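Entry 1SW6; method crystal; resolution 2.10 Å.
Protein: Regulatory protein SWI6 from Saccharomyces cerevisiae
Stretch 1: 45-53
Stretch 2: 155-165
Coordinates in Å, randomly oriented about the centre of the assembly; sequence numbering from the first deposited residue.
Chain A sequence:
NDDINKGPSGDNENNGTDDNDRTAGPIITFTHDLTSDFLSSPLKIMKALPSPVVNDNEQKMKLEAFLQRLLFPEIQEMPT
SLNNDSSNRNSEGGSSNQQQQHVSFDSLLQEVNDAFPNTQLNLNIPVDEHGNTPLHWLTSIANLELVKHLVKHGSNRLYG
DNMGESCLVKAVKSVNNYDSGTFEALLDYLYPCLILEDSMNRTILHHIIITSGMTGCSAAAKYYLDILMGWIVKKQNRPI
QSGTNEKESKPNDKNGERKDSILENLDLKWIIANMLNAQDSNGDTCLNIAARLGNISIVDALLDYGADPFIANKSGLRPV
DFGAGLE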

ATOM      1  N   ILE A  45      18.140  21.055   8.069  1.00 51.23           N
ATOM      2  CA  ILE A  45      17.015  20.158   7.872  1.00 50.84           C
ATOM      3  C   ILE A  45      15.745  20.988   7.713  1.00 50.97           C
ATOM      4  O   ILE A  45      15.573  22.018   8.362  1.00 51.48           O
ATOM      5  CB  ILE A  45      16.880  19.157   9.047  1.00 50.94           C
ATOM      6  CG1 ILE A  45      17.955  18.071   8.922  1.00 50.79           C
ATOM      7  CG2 ILE A  45      15.502  18.521   9.044  1.00 51.04           C
ATOM      8  CD1 ILE A  45      17.897  16.998  10.007  1.00 51.22           C
ATOM      9  N   MET A  46      14.865  20.532   6.833  1.00 49.67           N
ATOM     10  CA  MET A  46      13.632  21.240   6.533  1.00 49.02           C
ATOM     11  C   MET A  46      12.442  20.278   6.620  1.00 47.95           C
ATOM     12  O   MET A  46      12.597  19.071   6.439  1.00 45.56           O
ATOM     13  CB  MET A  46      13.768  21.816   5.120  1.00 50.33           C
ATOM     14  CG  MET A  46      12.660  22.722   4.649  1.00 53.84           C
ATOM     15  SD  MET A  46      13.076  23.394   3.019  1.00 58.89           S
ATOM     16  CE  MET A  46      12.062  22.380   1.918  1.00 55.39           C
ATOM     17  N   LYS A  47      11.261  20.800   6.919  1.00 47.09           N
ATOM     18  CA  LYS A  47      10.097  19.939   6.982  1.00 46.47           C
ATOM     19  C   LYS A  47       9.609  19.783   5.547  1.00 46.39           C
ATOM     20  O   LYS A  47       9.702  20.721   4.744  1.00 45.23           O
ATOM     21  CB  LYS A  47       9.000  20.557   7.858  1.00 49.07           C
ATOM     22  CG  LYS A  47       9.423  20.758   9.306  1.00 50.72           C
ATOM     23  CD  LYS A  47       8.245  21.024  10.220  1.00 53.70           C
ATOM     24  CE  LYS A  47       7.405  19.768  10.419  1.00 55.71           C
ATOM     25  NZ  LYS A  47       8.178  18.666  11.055  1.00 56.46           N
ATOM     26  N   ALA A  48       9.118  18.596   5.207  1.00 44.51           N
ATOM     27  CA  ALA A  48       8.623  18.373   3.855  1.00 45.26           C
ATOM     28  C   ALA A  48       7.469  19.339   3.628  1.00 45.34           C
ATOM     29  O   ALA A  48       6.765  19.697   4.568  1.00 44.47           O
ATOM     30  CB  ALA A  48       8.148  16.928   3.690  1.00 44.25           C
ATOM     31  N   LEU A  49       7.284  19.773   2.387  1.00 46.14           N
ATOM     32  CA  LEU A  49       6.197  20.690   2.083  1.00 48.54           C
ATOM     33  C   LEU A  49       4.871  20.008   2.402  1.00 50.19           C
ATOM     34  O   LEU A  49       4.718  18.795   2.218  1.00 49.34           O
ATOM     35  CB  LEU A  49       6.231  21.102   0.609  1.00 48.88           C
ATOM     36  CG  LEU A  49       7.513  21.806   0.154  1.00 49.79           C
ATOM     37  CD1 LEU A  49       7.350  22.336  -1.269  1.00 49.98           C
ATOM     38  CD2 LEU A  49       7.821  22.943   1.105  1.00 49.88           C
ATOM     39  N   PRO A  50       3.891  20.778   2.895  1.00 52.46           N
ATOM     40  CA  PRO A  50       2.583  20.200   3.229  1.00 53.75           C
ATOM     41  C   PRO A  50       1.897  19.633   1.994  1.00 54.88           C
ATOM     42  O   PRO A  50       2.003  20.195   0.902  1.00 53.57           O
ATOM     43  CB  PRO A  50       1.825  21.385   3.826  1.00 54.41           C
ATOM     44  CG  PRO A  50       2.405  22.561   3.064  1.00 53.64           C
ATOM     45  CD  PRO A  50       3.885  22.245   3.053  1.00 52.23           C
ATOM     46  N   SER A  51       1.208  18.509   2.163  1.00 56.92           N
ATOM     47  CA  SER A  51       0.506  17.896   1.045  1.00 58.98           C
ATOM     48  C   SER A  51      -0.403  18.961   0.451  1.00 61.23           C
ATOM     49  O   SER A  51      -1.236  19.543   1.150  1.00 60.77           O
ATOM     50  CB  SER A  51      -0.322  16.700   1.515  1.00 58.55           C
ATOM     51  OG  SER A  51      -0.937  16.062   0.410  1.00 59.35           O
ATOM     52  N   PRO A  52      -0.244  19.246  -0.847  1.00 63.64           N
ATOM     53  CA  PRO A  52      -1.081  20.263  -1.484  1.00 66.19           C
ATOM     54  C   PRO A  52      -2.574  19.951  -1.411  1.00 68.76           C
ATOM     55  O   PRO A  52      -2.995  18.812  -1.623  1.00 69.07           O
ATOM     56  CB  PRO A  52      -0.543  20.305  -2.913  1.00 65.47           C
ATOM     57  CG  PRO A  52       0.002  18.919  -3.118  1.00 64.80           C
ATOM     58  CD  PRO A  52       0.680  18.632  -1.816  1.00 63.40           C
ATOM     59  N   VAL A  53      -3.372  20.961  -1.079  1.00 71.50           N
ATOM     60  CA  VAL A  53      -4.815  20.775  -0.997  1.00 74.11           C
ATOM     61  C   VAL A  53      -5.411  21.195  -2.332  1.00 75.75           C
ATOM     62  O   VAL A  53      -6.060  22.235  -2.448  1.00 75.95           O
ATOM     63  CB  VAL A  53      -5.447  21.622   0.126  1.00 74.07           C
ATOM     64  CG1 VAL A  53      -6.932  21.299   0.232  1.00 73.19           C
ATOM     65  CG2 VAL A  53      -4.739  21.351   1.449  1.00 73.62           C
ATOM     66  N   SER A 155       7.484  17.531 -11.472  1.00 46.83           N
ATOM     67  CA  SER A 155       7.092  16.961 -10.195  1.00 46.39           C
ATOM     68  C   SER A 155       7.961  17.517  -9.070  1.00 46.37           C
ATOM     69  O   SER A 155       9.191  17.435  -9.121  1.00 45.75           O
ATOM     70  CB  SER A 155       7.204  15.438 -10.233  1.00 46.40           C
ATOM     71  OG  SER A 155       6.252  14.886 -11.121  1.00 47.44           O
ATOM     72  N   ASN A 156       7.306  18.083  -8.061  1.00 45.11           N
ATOM     73  CA  ASN A 156       7.988  18.655  -6.907  1.00 45.88           C
ATOM     74  C   ASN A 156       8.396  17.503  -5.992  1.00 45.57           C
ATOM     75  O   ASN A 156       7.553  16.734  -5.517  1.00 46.45           O
ATOM     76  CB  ASN A 156       7.045  19.601  -6.167  1.00 46.38           C
ATOM     77  CG  ASN A 156       7.734  20.373  -5.064  1.00 47.87           C
ATOM     78  OD1 ASN A 156       8.489  19.810  -4.268  1.00 45.67           O
ATOM     79  ND2 ASN A 156       7.462  21.677  -4.999  1.00 48.77           N
ATOM     80  N   ARG A 157       9.691  17.388  -5.741  1.00 44.04           N
ATOM     81  CA  ARG A 157      10.211  16.309  -4.917  1.00 42.85           C
ATOM     82  C   ARG A 157      10.132  16.572  -3.420  1.00 42.91           C
ATOM     83  O   ARG A 157      10.381  15.678  -2.617  1.00 42.72           O
ATOM     84  CB  ARG A 157      11.662  16.044  -5.315  1.00 43.00           C
ATOM     85  CG  ARG A 157      11.821  15.719  -6.789  1.00 42.77           C
ATOM     86  CD  ARG A 157      13.256  15.886  -7.251  1.00 42.92           C
ATOM     87  NE  ARG A 157      13.695  17.278  -7.166  1.00 40.93           N
ATOM     88  CZ  ARG A 157      14.859  17.721  -7.625  1.00 40.78           C
ATOM     89  NH1 ARG A 157      15.709  16.879  -8.203  1.00 40.39           N
ATOM     90  NH2 ARG A 157      15.171  19.009  -7.513  1.00 40.47           N
ATOM     91  N   LEU A 158       9.768  17.789  -3.038  1.00 42.58           N
ATOM     92  CA  LEU A 158       9.723  18.130  -1.622  1.00 42.64           C
ATOM     93  C   LEU A 158       8.413  17.867  -0.877  1.00 42.42           C
ATOM     94  O   LEU A 158       8.369  17.980   0.346  1.00 42.19           O
ATOM     95  CB  LEU A 158      10.121  19.602  -1.443  1.00 41.99           C
ATOM     96  CG  LEU A 158      11.482  20.055  -1.997  1.00 43.57           C
ATOM     97  CD1 LEU A 158      11.784  21.463  -1.490  1.00 43.14           C
ATOM     98  CD2 LEU A 158      12.583  19.105  -1.544  1.00 43.09           C
ATOM     99  N   TYR A 159       7.355  17.511  -1.600  1.00 41.99           N
ATOM    100  CA  TYR A 159       6.060  17.274  -0.964  1.00 41.40           C
ATOM    101  C   TYR A 159       5.987  16.056  -0.055  1.00 40.09           C
ATOM    102  O   TYR A 159       6.350  14.950  -0.447  1.00 39.92           O
ATOM    103  CB  TYR A 159       4.956  17.159  -2.022  1.00 43.85           C
ATOM    104  CG  TYR A 159       4.530  18.474  -2.635  1.00 45.70           C
ATOM    105  CD1 TYR A 159       4.134  19.541  -1.831  1.00 47.51           C
ATOM    106  CD2 TYR A 159       4.488  18.640  -4.013  1.00 46.55           C
ATOM    107  CE1 TYR A 159       3.709  20.738  -2.386  1.00 47.90           C
ATOM    108  CE2 TYR A 159       4.062  19.835  -4.578  1.00 47.89           C
ATOM    109  CZ  TYR A 159       3.675  20.874  -3.759  1.00 48.24           C
ATOM    110  OH  TYR A 159       3.258  22.061  -4.305  1.00 52.14           O
ATOM    111  N   GLY A 160       5.515  16.268   1.167  1.00 39.13           N
ATOM    112  CA  GLY A 160       5.361  15.163   2.091  1.00 38.58           C
ATOM    113  C   GLY A 160       3.939  14.639   1.951  1.00 40.32           C
ATOM    114  O   GLY A 160       3.063  15.338   1.424  1.00 39.09           O
ATOM    115  N   ASP A 161       3.696  13.404   2.378  1.00 40.73           N
ATOM    116  CA  ASP A 161       2.347  12.865   2.315  1.00 40.97           C
ATOM    117  C   ASP A 161       1.668  13.360   3.594  1.00 41.55           C
ATOM    118  O   ASP A 161       2.211  14.223   4.277  1.00 41.33           O
ATOM    119  CB  ASP A 161       2.372  11.330   2.243  1.00 40.99           C
ATOM    120  CG  ASP A 161       2.989  10.686   3.469  1.00 41.06           C
ATOM    121  OD1 ASP A 161       3.319  11.402   4.438  1.00 41.79           O
ATOM    122  OD2 ASP A 161       3.138   9.448   3.463  1.00 40.56           O
ATOM    123  N   ASN A 162       0.506  12.820   3.937  1.00 42.80           N
ATOM    124  CA  ASN A 162      -0.205  13.281   5.126  1.00 44.68           C
ATOM    125  C   ASN A 162       0.576  13.101   6.420  1.00 44.92           C
ATOM    126  O   ASN A 162       0.243  13.700   7.444  1.00 45.00           O
ATOM    127  CB  ASN A 162      -1.573  12.596   5.226  1.00 45.46           C
ATOM    128  CG  ASN A 162      -2.497  12.987   4.080  1.00 46.63           C
ATOM    129  OD1 ASN A 162      -2.221  13.945   3.344  1.00 46.76           O
ATOM    130  ND2 ASN A 162      -3.603  12.255   3.926  1.00 47.43           N
ATOM    131  N   MET A 163       1.618  12.282   6.364  1.00 44.93           N
ATOM    132  CA  MET A 163       2.476  12.042   7.516  1.00 45.27           C
ATOM    133  C   MET A 163       3.732  12.905   7.384  1.00 43.61           C
ATOM    134  O   MET A 163       4.586  12.914   8.266  1.00 43.31           O
ATOM    135  CB  MET A 163       2.875  10.570   7.572  1.00 48.69           C
ATOM    136  CG  MET A 163       1.731   9.638   7.892  1.00 52.66           C
ATOM    137  SD  MET A 163       1.237   9.890   9.598  1.00 61.28           S
ATOM    138  CE  MET A 163       2.486   8.842  10.450  1.00 59.27           C
ATOM    139  N   GLY A 164       3.834  13.626   6.272  1.00 41.72           N
ATOM    140  CA  GLY A 164       4.996  14.467   6.038  1.00 41.18           C
ATOM    141  C   GLY A 164       6.145  13.649   5.469  1.00 41.06           C
ATOM    142  O   GLY A 164       7.297  14.090   5.429  1.00 39.67           O
ATOM    143  N   GLU A 165       5.829  12.437   5.031  1.00 40.54           N
ATOM    144  CA  GLU A 165       6.830  11.560   4.452  1.00 40.07           C
ATOM    145  C   GLU A 165       7.063  11.897   2.988  1.00 38.96           C
ATOM    146  O   GLU A 165       6.117  12.010   2.208  1.00 39.55           O
ATOM    147  CB  GLU A 165       6.398  10.103   4.631  1.00 40.59           C
ATOM    148  CG  GLU A 165       6.583   9.658   6.072  1.00 39.76           C
ATOM    149  CD  GLU A 165       6.078   8.257   6.365  1.00 41.70           C
ATOM    150  OE1 GLU A 165       5.863   7.461   5.413  1.00 37.97           O
ATOM    151  OE2 GLU A 165       5.912   7.956   7.572  1.00 41.91           O
TER
HETATM  152  O   HOH W   1       2.417  16.996   4.265  1.00 49.95           O
HETATM  153  O   HOH W   2       1.559  15.145  -0.800  1.00 66.22           O

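The contact between residues 45-53 and 155-165 buries about 500 Å², summed over both sides, and centres on Leu 49, Tyr 159 and Leu 158, the three residues that lose the most surface. Although these segments lie more than a hundred residues apart in the sequence, they meet backbone to backbone at Leu 49. Its amide donates to the carbonyl of Leu 158 (Leu 49 N to Leu 158 O, 2.9 Å), and its carbonyl accepts from the amide of Gly 160 (Gly 160 N to Leu 49 O, 2.9 Å), the latter bond nearly straight at 171°. Both polar groups of one residue are thus used to bracket Tyr 159, forming a single beta bridge in which Leu 49 CA and Tyr 159 CA lie 4.6 Å apart.

The side chain of Leu 49, in the m,t rotamer, points toward the second stretch and fits against the side chains of Leu 158 and Tyr 159, with Asn 156 at its tip. Its CG lies 3.8 Å from Leu 158 CB, its CB 3.6 Å from Tyr 159 CD1, and its CD1 3.8 Å from Asn 156 ND2. Leu 158 is buried, and its branched end also meets the first stretch further back along the chain, where the long, flexible side chain of Met 46 brings its CE to 3.5 Å from Leu 158 CD1. The backbone before this leucine is steadied by Asn 156, whose OD1 accepts a hydrogen bond from Leu 158 N at 2.7 Å.

Tyr 159 has its CA-to-CB bond directed away from the first stretch, yet its chi1 of -76° brings the ring back to it. Pro 52 covers one face of this ring: its CD sits 3.8 Å from the centroid of the Tyr 159 ring, 22° off the normal, in a CH-pi contact. A proline suits this position because its CD hydrogens, next to the ring nitrogen, are slightly polarised and can face the aromatic electrons.

Close packing beside the bridge depends on small residues. Ala 48 directs its methyl into the second stretch, with CB 3.7 Å from Gly 160 CA, 3.5 Å from Leu 158 O and 3.4 Å from Gly 164 O. At Gly 160 a CB would point toward the first stretch and lie only 2.8 Å from Ala 48 CB, a clash that the glycine avoids. Gly 164 closes a type I turn beginning at Asp 161, and its positive phi of 83° favours glycine on backbone grounds alone. Asp 161 OD1 braces this turn by accepting from Met 163 N at 2.7 Å and Glu 165 N at 2.8 Å.

Beyond the bridge, water takes over the polar pairing. Water 1 accepts from Ser 51 N (2.9 Å from its O) and donates to Asp 161 O (2.8 Å), while the O of water 2 lies 2.9 Å from Ser 51 OG, from which it accepts, and 2.7 Å from Gly 160 O, to which it donates. The small serine thereby links to the second stretch through both backbone and hydroxyl.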